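Local coordinates for protein acyl-coenzyme A oxidase acox-1.2 (Caenorhabditis elegans, PDB 5K3J) that catalyses the FAD-dependent desaturation of ascaroside-CoA with a five-carbon omega side chain, passing electrons to O2, in the first step of peroxisomal beta-oxidation, at residues G9-L14 and S315-Q320; C146-E151 and N196-V201; K185-A190 and A246-L251. All coordinates share one frame; numbering follows the deposited sequence.

Interaction 1 of 3, residues G9-L14 and S315-Q320; sequences GDNPEL and SAVRRQ. With FAD (flavin-adenine dinucleotide), chain G.
Glu13 in the first turn of helix 12-18 faces Val317 in the loop after helix 287-315, their CA atoms 5.8 Å apart, and Leu14 lies beside Ala316. Glu13 and Arg319 meet tip to tip. Arg319, extended from CG to NE, presents the NE side of its guanidinium: NE meets Glu13 OE2 in that plane in a nearly straight bond (2.8 Å, 168°), while NH2 reaches the syn lone pair of Glu13 OE1, which is tilted out of the plane. Next to this pair, Leu14 CD2 rests 3.9 Å from Ala316 CB and also touches Val317 CG2. Asn11 N-caps the helix, its OD1 accepting from Glu13 N, and its ND2 binds Gly624 O. On the far side of the loop, Arg318 gives NE to FAD O2A at 2.6 Å, with NH2 bonded to the same oxygen. The side-on, two-nitrogen grip, with Arg319 NH1 bonded to Glu329 O, would fix the guanidinium's rotation and ties helix 12-18 to the loop, where the positive charge of Arg318 would partly balance the FAD phosphates.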
loop_
_atom_site.group_PDB
_atom_site.type_symbol
_atom_site.label_atom_id
_atom_site.label_comp_id
_atom_site.label_asym_id
_atom_site.label_seq_id
_atom_site.Cartn_x
_atom_site.Cartn_y
_atom_site.Cartn_z
ATOM N N GLY A 9 25.841 20.750 -14.753
ATOM C CA GLY A 9 25.672 19.427 -15.324
ATOM C C GLY A 9 24.262 18.896 -15.145
ATOM O O GLY A 9 23.930 17.818 -15.639
ATOM N N ASP A 10 23.438 19.660 -14.432
ATOM C CA ASP A 10 22.044 19.302 -14.178
ATOM C C ASP A 10 21.235 19.173 -15.459
ATOM O O ASP A 10 21.521 19.843 -16.446
ATOM C CB ASP A 10 21.380 20.345 -13.275
ATOM C CG ASP A 10 21.598 20.071 -11.801
ATOM O OD1 ASP A 10 22.541 19.323 -11.466
ATOM O OD2 ASP A 10 20.825 20.609 -10.977
ATOM N N ASN A 11 20.215 18.320 -15.432
ATOM C CA ASN A 11 19.273 18.206 -16.539
ATOM C C ASN A 11 18.495 19.508 -16.696
ATOM O O ASN A 11 17.842 19.952 -15.752
ATOM C CB ASN A 11 18.315 17.028 -16.309
ATOM C CG ASN A 11 17.567 16.616 -17.572
ATOM O OD1 ASN A 11 17.333 17.427 -18.471
ATOM N ND2 ASN A 11 17.181 15.347 -17.638
ATOM N N PRO A 12 18.573 20.127 -17.886
ATOM C CA PRO A 12 17.869 21.381 -18.182
ATOM C C PRO A 12 16.376 21.302 -17.870
ATOM O O PRO A 12 15.762 22.320 -17.545
ATOM C CB PRO A 12 18.107 21.562 -19.681
ATOM C CG PRO A 12 19.419 20.914 -19.909
ATOM C CD PRO A 12 19.449 19.720 -18.999
ATOM N N GLU A 13 15.813 20.101 -17.965
ATOM C CA GLU A 13 14.430 19.859 -17.572
ATOM C C GLU A 13 14.202 20.298 -16.125
ATOM O O GLU A 13 13.209 20.958 -15.813
ATOM C CB GLU A 13 14.072 18.379 -17.736
ATOM C CG GLU A 13 14.282 17.814 -19.138
ATOM C CD GLU A 13 13.135 18.115 -20.081
ATOM O OE1 GLU A 13 12.420 19.116 -19.863
ATOM O OE2 GLU A 13 12.948 17.341 -21.042
ATOM N N LEU A 14 15.132 19.936 -15.247
ATOM C CA LEU A 14 15.045 20.321 -13.843
ATOM C C LEU A 14 15.624 21.711 -13.591
ATOM O O LEU A 14 15.204 22.406 -12.663
ATOM C CB LEU A 14 15.762 19.303 -12.957
ATOM C CG LEU A 14 14.999 18.017 -12.644
ATOM C CD1 LEU A 14 15.592 17.319 -11.427
ATOM C CD2 LEU A 14 13.517 18.297 -12.434
ATOM N N SER A 315 8.289 13.944 -12.260
ATOM C CA SER A 315 7.126 14.474 -12.964
ATOM C C SER A 315 7.509 15.663 -13.835
ATOM O O SER A 315 6.778 16.030 -14.753
ATOM C CB SER A 315 6.030 14.881 -11.975
ATOM O OG SER A 315 5.621 13.780 -11.180
ATOM N N ALA A 316 8.658 16.261 -13.541
ATOM C CA ALA A 316 9.143 17.402 -14.312
ATOM C C ALA A 316 10.159 16.971 -15.364
ATOM O O ALA A 316 10.697 17.800 -16.095
ATOM C CB ALA A 316 9.748 18.453 -13.388
ATOM N N VAL A 317 10.423 15.669 -15.429
ATOM C CA VAL A 317 11.280 15.109 -16.470
ATOM C C VAL A 317 10.446 14.305 -17.457
ATOM O O VAL A 317 10.495 14.542 -18.666
ATOM C CB VAL A 317 12.375 14.201 -15.888
ATOM C CG1 VAL A 317 13.143 13.511 -17.011
ATOM C CG2 VAL A 317 13.307 15.000 -14.976
ATOM N N ARG A 318 9.686 13.352 -16.921
ATOM C CA ARG A 318 8.804 12.503 -17.717
ATOM C C ARG A 318 7.857 13.323 -18.584
ATOM O O ARG A 318 6.912 13.935 -18.087
ATOM C CB ARG A 318 7.992 11.577 -16.809
ATOM C CG ARG A 318 6.922 10.765 -17.528
ATOM C CD ARG A 318 7.551 9.792 -18.513
ATOM N NE ARG A 318 6.657 8.688 -18.853
ATOM C CZ ARG A 318 7.055 7.584 -19.476
ATOM N NH1 ARG A 318 8.331 7.445 -19.814
ATOM N NH2 ARG A 318 6.190 6.615 -19.754
ATOM N N ARG A 319 8.117 13.337 -19.886
ATOM C CA ARG A 319 7.197 13.956 -20.826
ATOM C C ARG A 319 6.312 12.890 -21.463
ATOM O O ARG A 319 6.807 11.892 -21.982
ATOM C CB ARG A 319 7.953 14.734 -21.901
ATOM C CG ARG A 319 8.828 15.850 -21.361
ATOM C CD ARG A 319 9.545 16.545 -22.504
ATOM N NE ARG A 319 10.349 17.677 -22.054
ATOM C CZ ARG A 319 9.887 18.920 -21.941
ATOM N NH1 ARG A 319 8.618 19.191 -22.238
ATOM N NH2 ARG A 319 10.690 19.893 -21.530
ATOM N N GLN A 320 5.002 13.101 -21.413
ATOM C CA GLN A 320 4.056 12.131 -21.949
ATOM C C GLN A 320 2.726 12.786 -22.299
ATOM O O GLN A 320 2.132 13.483 -21.477
ATOM C CB GLN A 320 3.834 10.996 -20.949
ATOM C CG GLN A 320 4.477 9.680 -21.349
ATOM C CD GLN A 320 3.597 8.865 -22.272
ATOM O OE1 GLN A 320 2.410 9.149 -22.424
ATOM N NE2 GLN A 320 4.171 7.843 -22.889
HETATM P PA FAD G . 2.880 7.502 -17.779
HETATM O O1A FAD G . 2.119 7.486 -19.106
HETATM O O2A FAD G . 4.258 8.057 -17.987
HETATM O O5B FAD G . 2.086 8.422 -16.714
HETATM C C5B FAD G . 2.735 8.749 -15.474
HETATM C C4B FAD G . 1.943 9.909 -14.801
HETATM O O4B FAD G . 1.670 10.823 -15.689
HETATM C C3B FAD G . 0.591 9.398 -14.291
HETATM O O3B FAD G . 0.285 9.991 -13.131
HETATM C C2B FAD G . -0.423 9.828 -15.390
HETATM O O2B FAD G . -1.766 10.088 -14.777
HETATM C C1B FAD G . 0.072 10.920 -15.846
HETATM N N9A FAD G . -0.265 11.091 -17.226
HETATM C C8A FAD G . 0.438 10.655 -18.286
HETATM N N7A FAD G . -0.228 11.030 -19.408
HETATM C C5A FAD G . -1.351 11.706 -19.027
HETATM C C6A FAD G . -2.371 12.300 -19.762
HETATM N N6A FAD G . -2.656 12.445 -21.149
HETATM N N1A FAD G . -3.376 12.910 -19.133
HETATM C C2A FAD G . -3.404 12.953 -17.771
HETATM N N3A FAD G . -2.407 12.372 -17.051
HETATM C C4A FAD G . -1.379 11.748 -17.690
HETATM N N1 FAD G . 4.099 -2.995 -20.982
HETATM C C2 FAD G . 4.151 -3.924 -22.108
HETATM O O2 FAD G . 4.185 -3.497 -23.243
HETATM N N3 FAD G . 4.161 -5.370 -21.870
HETATM C C4 FAD G . 4.121 -5.869 -20.550
HETATM O O4 FAD G . 4.130 -7.100 -20.348
HETATM C C4X FAD G . 4.069 -4.925 -19.399
HETATM N N5 FAD G . 4.028 -5.430 -18.047
HETATM C C5X FAD G . 3.977 -4.501 -16.922
HETATM C C6 FAD G . 3.937 -4.996 -15.607
HETATM C C7 FAD G . 3.887 -4.102 -14.520
HETATM C C7M FAD G . 3.851 -4.869 -13.193
HETATM C C8 FAD G . 3.877 -2.721 -14.745
HETATM C C8M FAD G . 3.825 -1.680 -13.640
HETATM C C9 FAD G . 3.917 -2.218 -16.061
HETATM C C9A FAD G . 3.966 -3.106 -17.150
HETATM N N10 FAD G . 4.005 -2.586 -18.531
HETATM C C10 FAD G . 4.059 -3.498 -19.638
HETATM C "C1'" FAD G . 4.003 -1.129 -18.787
HETATM C "C2'" FAD G . 2.615 -0.538 -18.561
HETATM O "O2'" FAD G . 1.731 -1.070 -19.486
HETATM C "C3'" FAD G . 2.705 0.950 -18.753
HETATM O "O3'" FAD G . 3.662 1.472 -17.866
HETATM C "C4'" FAD G . 1.370 1.591 -18.482
HETATM O "O4'" FAD G . 0.434 1.140 -19.433
HETATM C "C5'" FAD G . 1.521 3.094 -18.583
HETATM O "O5'" FAD G . 2.587 3.501 -17.738
HETATM P P FAD G . 3.452 4.793 -18.114
HETATM O O1P FAD G . 4.933 4.500 -17.852
HETATM O O2P FAD G . 3.261 5.144 -19.553
HETATM O O3P FAD G . 2.984 6.009 -17.225
#

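Interaction 2 of 3, residues C146-E151 and N196-V201; sequences CYAQTE and NYALVV. With FAD (flavin-adenine dinucleotide), chain C.
Cys146 to Gln149 run parallel to Ala198 to Val201, Tyr147 pairing with Leu199 and Ala148 with Val200. Cys146 O accepts from Leu199 N, Leu199 O from Ala148 N, and Ala148 O from Val201 N in an almost straight bond (3.0 Å, 175°). Cys146 SG touches Ala198 CB at 3.5 Å, and on the face shared by Ala148 and Val200, Ala148 CB meets Val200 CG2. Gln149 CG is anti to the backbone N (chi1 -177°), which lays the chain across Val201, with Gln149 CB 3.8 Å from Val201 CG2. The other edge of 146-151 holds the flavin: Tyr147 O accepts from FAD N3 at 2.7 Å, the backbone N-H groups of Gln149 and Thr150 grip FAD O2, and Thr150 OG1 donates to FAD N1. Farther out, helix 112-125 packs on Tyr147 and Leu199, strand 210-219 on Val200, and Lys185 binds Gln149 O. A beta-domain segment reading the pyrimidine edge of the isoalloxazine largely through its backbone, with one threonine hydroxyl, is characteristic of the acyl-CoA oxidase and dehydrogenase fold.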
loop_
_atom_site.group_PDB
_atom_site.type_symbol
_atom_site.label_atom_id
_atom_site.label_comp_id
_atom_site.label_asym_id
_atom_site.label_seq_id
_atom_site.Cartn_x
_atom_site.Cartn_y
_atom_site.Cartn_z
ATOM N N CYS A 146 16.743 -3.466 23.397
ATOM C CA CYS A 146 15.467 -3.461 22.686
ATOM C C CYS A 146 14.278 -3.326 23.634
ATOM O O CYS A 146 14.394 -3.527 24.840
ATOM C CB CYS A 146 15.300 -4.731 21.848
ATOM S SG CYS A 146 15.083 -6.263 22.787
ATOM N N TYR A 147 13.128 -3.001 23.055
ATOM C CA TYR A 147 11.865 -2.879 23.779
ATOM C C TYR A 147 11.020 -4.140 23.555
ATOM O O TYR A 147 10.334 -4.260 22.542
ATOM C CB TYR A 147 11.129 -1.619 23.306
ATOM C CG TYR A 147 9.883 -1.219 24.074
ATOM C CD1 TYR A 147 9.967 -0.421 25.212
ATOM C CD2 TYR A 147 8.619 -1.602 23.639
ATOM C CE1 TYR A 147 8.830 -0.039 25.904
ATOM C CE2 TYR A 147 7.480 -1.224 24.332
ATOM C CZ TYR A 147 7.593 -0.443 25.458
ATOM O OH TYR A 147 6.456 -0.072 26.136
ATOM N N ALA A 148 11.081 -5.079 24.497
ATOM C CA ALA A 148 10.430 -6.377 24.337
ATOM C C ALA A 148 9.078 -6.433 25.047
ATOM O O ALA A 148 8.981 -6.876 26.189
ATOM C CB ALA A 148 11.338 -7.485 24.843
ATOM N N GLN A 149 8.034 -5.988 24.355
ATOM C CA GLN A 149 6.706 -5.883 24.951
ATOM C C GLN A 149 5.710 -6.844 24.310
ATOM O O GLN A 149 5.178 -7.739 24.975
ATOM C CB GLN A 149 6.193 -4.446 24.836
ATOM C CG GLN A 149 4.846 -4.192 25.492
ATOM C CD GLN A 149 4.495 -2.718 25.541
ATOM O OE1 GLN A 149 4.902 -2.003 26.456
ATOM N NE2 GLN A 149 3.738 -2.256 24.557
ATOM N N THR A 150 5.456 -6.644 23.019
ATOM C CA THR A 150 4.474 -7.436 22.287
ATOM C C THR A 150 4.782 -8.925 22.339
ATOM O O THR A 150 5.927 -9.342 22.163
ATOM C CB THR A 150 4.392 -6.991 20.810
ATOM O OG1 THR A 150 4.064 -5.597 20.751
ATOM C CG2 THR A 150 3.329 -7.789 20.048
ATOM N N GLU A 151 3.748 -9.716 22.600
ATOM C CA GLU A 151 3.860 -11.162 22.548
ATOM C C GLU A 151 3.184 -11.715 21.292
ATOM O O GLU A 151 2.494 -10.984 20.580
ATOM C CB GLU A 151 3.260 -11.784 23.807
ATOM C CG GLU A 151 4.038 -11.422 25.070
ATOM C CD GLU A 151 3.304 -11.789 26.346
ATOM O OE1 GLU A 151 2.086 -12.057 26.270
ATOM O OE2 GLU A 151 3.943 -11.810 27.422
ATOM N N ASN A 196 21.925 -7.924 23.134
ATOM C CA ASN A 196 22.282 -8.851 24.199
ATOM C C ASN A 196 21.592 -8.446 25.494
ATOM O O ASN A 196 21.609 -9.192 26.474
ATOM C CB ASN A 196 23.799 -8.935 24.396
ATOM C CG ASN A 196 24.476 -7.585 24.347
ATOM O OD1 ASN A 196 23.830 -6.538 24.415
ATOM N ND2 ASN A 196 25.795 -7.604 24.229
ATOM N N TYR A 197 20.973 -7.268 25.480
ATOM C CA TYR A 197 20.111 -6.836 26.569
ATOM C C TYR A 197 18.722 -6.500 26.043
ATOM O O TYR A 197 18.571 -6.028 24.920
ATOM C CB TYR A 197 20.706 -5.626 27.287
ATOM C CG TYR A 197 21.831 -5.964 28.237
ATOM C CD1 TYR A 197 23.108 -6.228 27.760
ATOM C CD2 TYR A 197 21.619 -6.018 29.611
ATOM C CE1 TYR A 197 24.140 -6.537 28.619
ATOM C CE2 TYR A 197 22.649 -6.329 30.480
ATOM C CZ TYR A 197 23.909 -6.588 29.975
ATOM O OH TYR A 197 24.948 -6.896 30.821
ATOM N N ALA A 198 17.707 -6.758 26.858
ATOM C CA ALA A 198 16.333 -6.448 26.495
ATOM C C ALA A 198 15.543 -5.917 27.684
ATOM O O ALA A 198 15.668 -6.423 28.799
ATOM C CB ALA A 198 15.655 -7.678 25.924
ATOM N N LEU A 199 14.729 -4.896 27.444
ATOM C CA LEU A 199 13.794 -4.431 28.456
ATOM C C LEU A 199 12.491 -5.196 28.280
ATOM O O LEU A 199 11.689 -4.875 27.403
ATOM C CB LEU A 199 13.575 -2.920 28.354
ATOM C CG LEU A 199 14.658 -2.073 29.028
ATOM C CD1 LEU A 199 14.603 -0.620 28.583
ATOM C CD2 LEU A 199 14.503 -2.175 30.532
ATOM N N VAL A 200 12.301 -6.221 29.103
ATOM C CA VAL A 200 11.174 -7.135 28.962
ATOM C C VAL A 200 9.978 -6.745 29.818
ATOM O O VAL A 200 10.077 -6.654 31.043
ATOM C CB VAL A 200 11.585 -8.569 29.321
ATOM C CG1 VAL A 200 10.382 -9.499 29.270
ATOM C CG2 VAL A 200 12.669 -9.043 28.381
ATOM N N VAL A 201 8.846 -6.526 29.156
ATOM C CA VAL A 201 7.610 -6.163 29.834
ATOM C C VAL A 201 6.884 -7.410 30.320
ATOM O O VAL A 201 6.547 -8.293 29.530
ATOM C CB VAL A 201 6.674 -5.362 28.912
ATOM C CG1 VAL A 201 5.392 -5.004 29.645
ATOM C CG2 VAL A 201 7.377 -4.110 28.395
HETATM P PA FAD C . -4.059 -6.700 17.035
HETATM O O1A FAD C . -4.689 -6.234 18.360
HETATM O O2A FAD C . -3.884 -8.195 17.038
HETATM O O5B FAD C . -4.993 -6.293 15.779
HETATM C C5B FAD C . -5.880 -7.277 15.218
HETATM C C4B FAD C . -7.190 -6.570 14.746
HETATM O O4B FAD C . -8.033 -6.506 15.746
HETATM C C3B FAD C . -6.895 -5.111 14.361
HETATM O O3B FAD C . -7.693 -4.735 13.352
HETATM C C2B FAD C . -7.248 -4.315 15.651
HETATM O O2B FAD C . -7.606 -2.905 15.310
HETATM C C1B FAD C . -8.269 -4.950 16.100
HETATM N N9A FAD C . -8.400 -4.784 17.519
HETATM C C8A FAD C . -7.599 -5.263 18.489
HETATM N N7A FAD C . -8.101 -4.861 19.681
HETATM C C5A FAD C . -9.225 -4.124 19.442
HETATM C C6A FAD C . -10.120 -3.478 20.291
HETATM N N6A FAD C . -10.233 -3.321 21.703
HETATM N N1A FAD C . -11.159 -2.812 19.781
HETATM C C2A FAD C . -11.344 -2.764 18.428
HETATM N N3A FAD C . -10.473 -3.394 17.595
HETATM C C4A FAD C . -9.412 -4.074 18.116
HETATM N N1 FAD C . 6.509 -4.637 19.640
HETATM C C2 FAD C . 7.507 -4.439 20.693
HETATM O O2 FAD C . 7.255 -4.736 21.844
HETATM N N3 FAD C . 8.822 -3.881 20.377
HETATM C C4 FAD C . 9.128 -3.528 19.044
HETATM O O4 FAD C . 10.254 -3.056 18.771
HETATM C C4X FAD C . 8.114 -3.732 17.966
HETATM N N5 FAD C . 8.429 -3.378 16.600
HETATM C C5X FAD C . 7.440 -3.569 15.544
HETATM C C6 FAD C . 7.752 -3.219 14.219
HETATM C C7 FAD C . 6.805 -3.404 13.194
HETATM C C7M FAD C . 7.389 -2.950 11.852
HETATM C C8 FAD C . 5.545 -3.936 13.485
HETATM C C8M FAD C . 4.463 -4.170 12.446
HETATM C C9 FAD C . 5.224 -4.290 14.811
HETATM C C9A FAD C . 6.166 -4.108 15.846
HETATM N N10 FAD C . 5.831 -4.477 17.242
HETATM C C10 FAD C . 6.811 -4.284 18.282
HETATM C "C1'" FAD C . 4.499 -5.045 17.581
HETATM C "C2'" FAD C . 3.449 -3.925 17.605
HETATM O "O2'" FAD C . 3.626 -3.144 18.736
HETATM C "C3'" FAD C . 2.063 -4.510 17.624
HETATM O "O3'" FAD C . 1.924 -5.375 16.532
HETATM C "C4'" FAD C . 1.052 -3.400 17.507
HETATM O "O4'" FAD C . 0.993 -2.701 18.732
HETATM C "C5'" FAD C . -0.310 -3.979 17.170
HETATM O "O5'" FAD C . -0.679 -4.936 18.167
HETATM P P FAD C . -1.324 -6.317 17.676
HETATM O O1P FAD C . -0.297 -7.033 16.789
HETATM O O2P FAD C . -1.691 -7.170 18.850
HETATM O O3P FAD C . -2.631 -5.995 16.840
#

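Interaction 3 of 3, residues K185-A190 and A246-L251; sequences KWWPGA and ADNGYL. With FAD (flavin-adenine dinucleotide), chain C.
Asp247 O meets Ala190 N in a weak bond at the end of an antiparallel pairing, and its OD2 lies 3.3 Å from Ala190 CA while also accepting from Lys193 N. Asn248 gives ND2 to Trp187 O in a straight bond (3.1 Å, 168°) close to its own amide plane; its OD1 accepts from Lys240 NZ. Gly249 uses both backbone groups, N to Pro188 O and O to Trp187 N, across a beta bulge between Trp186 and Gly189. The bulged stretch faces the flavin: Gly189 N donates to FAD O4, and FAD C9 lies 3.7 Å above one face of the Trp187 ring, toward its rim. Tyr250 CB packs 3.6 Å from Trp186 CE3; the side chains point the same way, ring planes 20° apart and slid so far that they barely overlap. Leu251 exchanges backbone bonds with Lys185. Strand 248-253 lies between strands 185-189 and 232-236, with Leu251 against strand 197-205 and Tyr250 edge-to-face with Phe631 in helix 626-636 of the second subunit.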
loop_
_atom_site.group_PDB
_atom_site.type_symbol
_atom_site.label_atom_id
_atom_site.label_comp_id
_atom_site.label_asym_id
_atom_site.label_seq_id
_atom_site.Cartn_x
_atom_site.Cartn_y
_atom_site.Cartn_z
ATOM N N LYS A 185 7.538 -13.359 23.565
ATOM C CA LYS A 185 7.695 -12.029 22.999
ATOM C C LYS A 185 7.804 -12.184 21.491
ATOM O O LYS A 185 8.361 -13.162 21.005
ATOM C CB LYS A 185 8.925 -11.318 23.566
ATOM C CG LYS A 185 8.828 -11.026 25.053
ATOM C CD LYS A 185 7.473 -10.427 25.387
ATOM C CE LYS A 185 7.393 -9.970 26.833
ATOM N NZ LYS A 185 6.051 -9.402 27.141
ATOM N N TRP A 186 7.253 -11.238 20.748
ATOM C CA TRP A 186 7.172 -11.384 19.303
ATOM C C TRP A 186 7.037 -10.001 18.688
ATOM O O TRP A 186 6.101 -9.281 19.028
ATOM C CB TRP A 186 5.986 -12.282 18.927
ATOM C CG TRP A 186 6.053 -12.906 17.554
ATOM C CD1 TRP A 186 5.791 -12.292 16.365
ATOM C CD2 TRP A 186 6.367 -14.271 17.245
ATOM N NE1 TRP A 186 5.937 -13.184 15.328
ATOM C CE2 TRP A 186 6.289 -14.405 15.838
ATOM C CE3 TRP A 186 6.715 -15.390 18.003
ATOM C CZ2 TRP A 186 6.544 -15.609 15.191
ATOM C CZ3 TRP A 186 6.969 -16.585 17.354
ATOM C CH2 TRP A 186 6.883 -16.683 15.964
ATOM N N TRP A 187 8.024 -9.641 17.859
ATOM C CA TRP A 187 8.155 -8.373 17.112
ATOM C C TRP A 187 9.153 -7.313 17.616
ATOM O O TRP A 187 9.427 -6.369 16.877
ATOM C CB TRP A 187 6.803 -7.677 16.954
ATOM C CG TRP A 187 6.007 -8.252 15.859
ATOM C CD1 TRP A 187 4.910 -9.065 15.970
ATOM C CD2 TRP A 187 6.258 -8.098 14.465
ATOM N NE1 TRP A 187 4.455 -9.411 14.725
ATOM C CE2 TRP A 187 5.266 -8.833 13.782
ATOM C CE3 TRP A 187 7.222 -7.408 13.722
ATOM C CZ2 TRP A 187 5.218 -8.899 12.391
ATOM C CZ3 TRP A 187 7.165 -7.472 12.346
ATOM C CH2 TRP A 187 6.172 -8.212 11.695
ATOM N N PRO A 188 9.689 -7.432 18.845
ATOM C CA PRO A 188 10.737 -6.459 19.182
ATOM C C PRO A 188 11.903 -6.420 18.199
ATOM O O PRO A 188 12.482 -7.457 17.884
ATOM C CB PRO A 188 11.210 -6.939 20.547
ATOM C CG PRO A 188 10.000 -7.503 21.144
ATOM C CD PRO A 188 9.199 -8.113 20.056
ATOM N N GLY A 189 12.222 -5.227 17.707
ATOM C CA GLY A 189 13.372 -5.055 16.840
ATOM C C GLY A 189 14.639 -5.412 17.589
ATOM O O GLY A 189 14.752 -5.133 18.784
ATOM N N ALA A 190 15.574 -6.052 16.888
ATOM C CA ALA A 190 16.873 -6.460 17.427
ATOM C C ALA A 190 16.793 -7.567 18.483
ATOM O O ALA A 190 17.822 -8.003 18.996
ATOM C CB ALA A 190 17.615 -5.247 17.995
ATOM N N ALA A 246 16.539 -5.195 9.371
ATOM C CA ALA A 246 16.444 -5.352 10.813
ATOM C C ALA A 246 16.076 -6.786 11.172
ATOM O O ALA A 246 15.472 -7.501 10.374
ATOM C CB ALA A 246 15.424 -4.380 11.380
ATOM N N ASP A 247 16.447 -7.210 12.372
ATOM C CA ASP A 247 16.010 -8.505 12.862
ATOM C C ASP A 247 14.987 -8.298 13.970
ATOM O O ASP A 247 15.317 -7.891 15.080
ATOM C CB ASP A 247 17.196 -9.352 13.347
ATOM C CG ASP A 247 17.987 -8.679 14.453
ATOM O OD1 ASP A 247 18.758 -7.745 14.151
ATOM O OD2 ASP A 247 17.839 -9.089 15.625
ATOM N N ASN A 248 13.726 -8.537 13.644
ATOM C CA ASN A 248 12.686 -8.541 14.655
ATOM C C ASN A 248 12.538 -9.963 15.173
ATOM O O ASN A 248 12.371 -10.899 14.392
ATOM C CB ASN A 248 11.382 -7.995 14.080
ATOM C CG ASN A 248 11.537 -6.587 13.544
ATOM O OD1 ASN A 248 12.054 -6.382 12.447
ATOM N ND2 ASN A 248 11.092 -5.607 14.319
ATOM N N GLY A 249 12.620 -10.132 16.486
ATOM C CA GLY A 249 12.749 -11.464 17.035
ATOM C C GLY A 249 11.685 -11.912 18.014
ATOM O O GLY A 249 10.748 -11.181 18.327
ATOM N N TYR A 250 11.831 -13.144 18.488
ATOM C CA TYR A 250 10.979 -13.649 19.551
ATOM C C TYR A 250 11.834 -14.026 20.756
ATOM O O TYR A 250 13.028 -14.297 20.615
ATOM C CB TYR A 250 10.142 -14.841 19.069
ATOM C CG TYR A 250 10.932 -16.045 18.611
ATOM C CD1 TYR A 250 11.365 -17.011 19.517
ATOM C CD2 TYR A 250 11.229 -16.228 17.270
ATOM C CE1 TYR A 250 12.084 -18.116 19.092
ATOM C CE2 TYR A 250 11.945 -17.327 16.839
ATOM C CZ TYR A 250 12.371 -18.267 17.748
ATOM O OH TYR A 250 13.083 -19.359 17.304
ATOM N N LEU A 251 11.230 -14.025 21.940
ATOM C CA LEU A 251 11.963 -14.344 23.162
ATOM C C LEU A 251 11.232 -15.367 24.018
ATOM O O LEU A 251 10.046 -15.216 24.317
ATOM C CB LEU A 251 12.220 -13.082 23.990
ATOM C CG LEU A 251 12.868 -13.303 25.360
ATOM C CD1 LEU A 251 14.242 -13.957 25.217
ATOM C CD2 LEU A 251 12.961 -11.991 26.123
HETATM P PA FAD C . -4.059 -6.700 17.035
HETATM O O1A FAD C . -4.689 -6.234 18.360
HETATM O O2A FAD C . -3.884 -8.195 17.038
HETATM O O5B FAD C . -4.993 -6.293 15.779
HETATM C C5B FAD C . -5.880 -7.277 15.218
HETATM C C4B FAD C . -7.190 -6.570 14.746
HETATM O O4B FAD C . -8.033 -6.506 15.746
HETATM C C3B FAD C . -6.895 -5.111 14.361
HETATM O O3B FAD C . -7.693 -4.735 13.352
HETATM C C2B FAD C . -7.248 -4.315 15.651
HETATM O O2B FAD C . -7.606 -2.905 15.310
HETATM C C1B FAD C . -8.269 -4.950 16.100
HETATM N N9A FAD C . -8.400 -4.784 17.519
HETATM C C8A FAD C . -7.599 -5.263 18.489
HETATM N N7A FAD C . -8.101 -4.861 19.681
HETATM C C5A FAD C . -9.225 -4.124 19.442
HETATM C C6A FAD C . -10.120 -3.478 20.291
HETATM N N6A FAD C . -10.233 -3.321 21.703
HETATM N N1A FAD C . -11.159 -2.812 19.781
HETATM C C2A FAD C . -11.344 -2.764 18.428
HETATM N N3A FAD C . -10.473 -3.394 17.595
HETATM C C4A FAD C . -9.412 -4.074 18.116
HETATM N N1 FAD C . 6.509 -4.637 19.640
HETATM C C2 FAD C . 7.507 -4.439 20.693
HETATM O O2 FAD C . 7.255 -4.736 21.844
HETATM N N3 FAD C . 8.822 -3.881 20.377
HETATM C C4 FAD C . 9.128 -3.528 19.044
HETATM O O4 FAD C . 10.254 -3.056 18.771
HETATM C C4X FAD C . 8.114 -3.732 17.966
HETATM N N5 FAD C . 8.429 -3.378 16.600
HETATM C C5X FAD C . 7.440 -3.569 15.544
HETATM C C6 FAD C . 7.752 -3.219 14.219
HETATM C C7 FAD C . 6.805 -3.404 13.194
HETATM C C7M FAD C . 7.389 -2.950 11.852
HETATM C C8 FAD C . 5.545 -3.936 13.485
HETATM C C8M FAD C . 4.463 -4.170 12.446
HETATM C C9 FAD C . 5.224 -4.290 14.811
HETATM C C9A FAD C . 6.166 -4.108 15.846
HETATM N N10 FAD C . 5.831 -4.477 17.242
HETATM C C10 FAD C . 6.811 -4.284 18.282
HETATM C "C1'" FAD C . 4.499 -5.045 17.581
HETATM C "C2'" FAD C . 3.449 -3.925 17.605
HETATM O "O2'" FAD C . 3.626 -3.144 18.736
HETATM C "C3'" FAD C . 2.063 -4.510 17.624
HETATM O "O3'" FAD C . 1.924 -5.375 16.532
HETATM C "C4'" FAD C . 1.052 -3.400 17.507
HETATM O "O4'" FAD C . 0.993 -2.701 18.732
HETATM C "C5'" FAD C . -0.310 -3.979 17.170
HETATM O "O5'" FAD C . -0.679 -4.936 18.167
HETATM P P FAD C . -1.324 -6.317 17.676
HETATM O O1P FAD C . -0.297 -7.033 16.789
HETATM O O2P FAD C . -1.691 -7.170 18.850
HETATM O O3P FAD C . -2.631 -5.995 16.840
#

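From the N terminus, interaction 1 closes the longest loop, bringing helix 12-18 to the segment after helix 287-315, some 300 residues on. Nested inside it, interaction 2 closes a loop of about 45 residues from 146-151 to 196-201, and interaction 3 one of about 55 from 185-190 to 246-251; these two cross, since their segments alternate along the chain. Their centres are about 8 Å apart, and Thr150 O with Trp186 N, probably hydrogen-bonded, helps join the mixed sheet to the three-stranded antiparallel one. Interaction 1 lies about 48 Å from interaction 2, centre to centre, beside another FAD. Because each FAD is shared between subunits, the beta segments of one chain and the 315-320 loop of the other contribute to a single cofactor site.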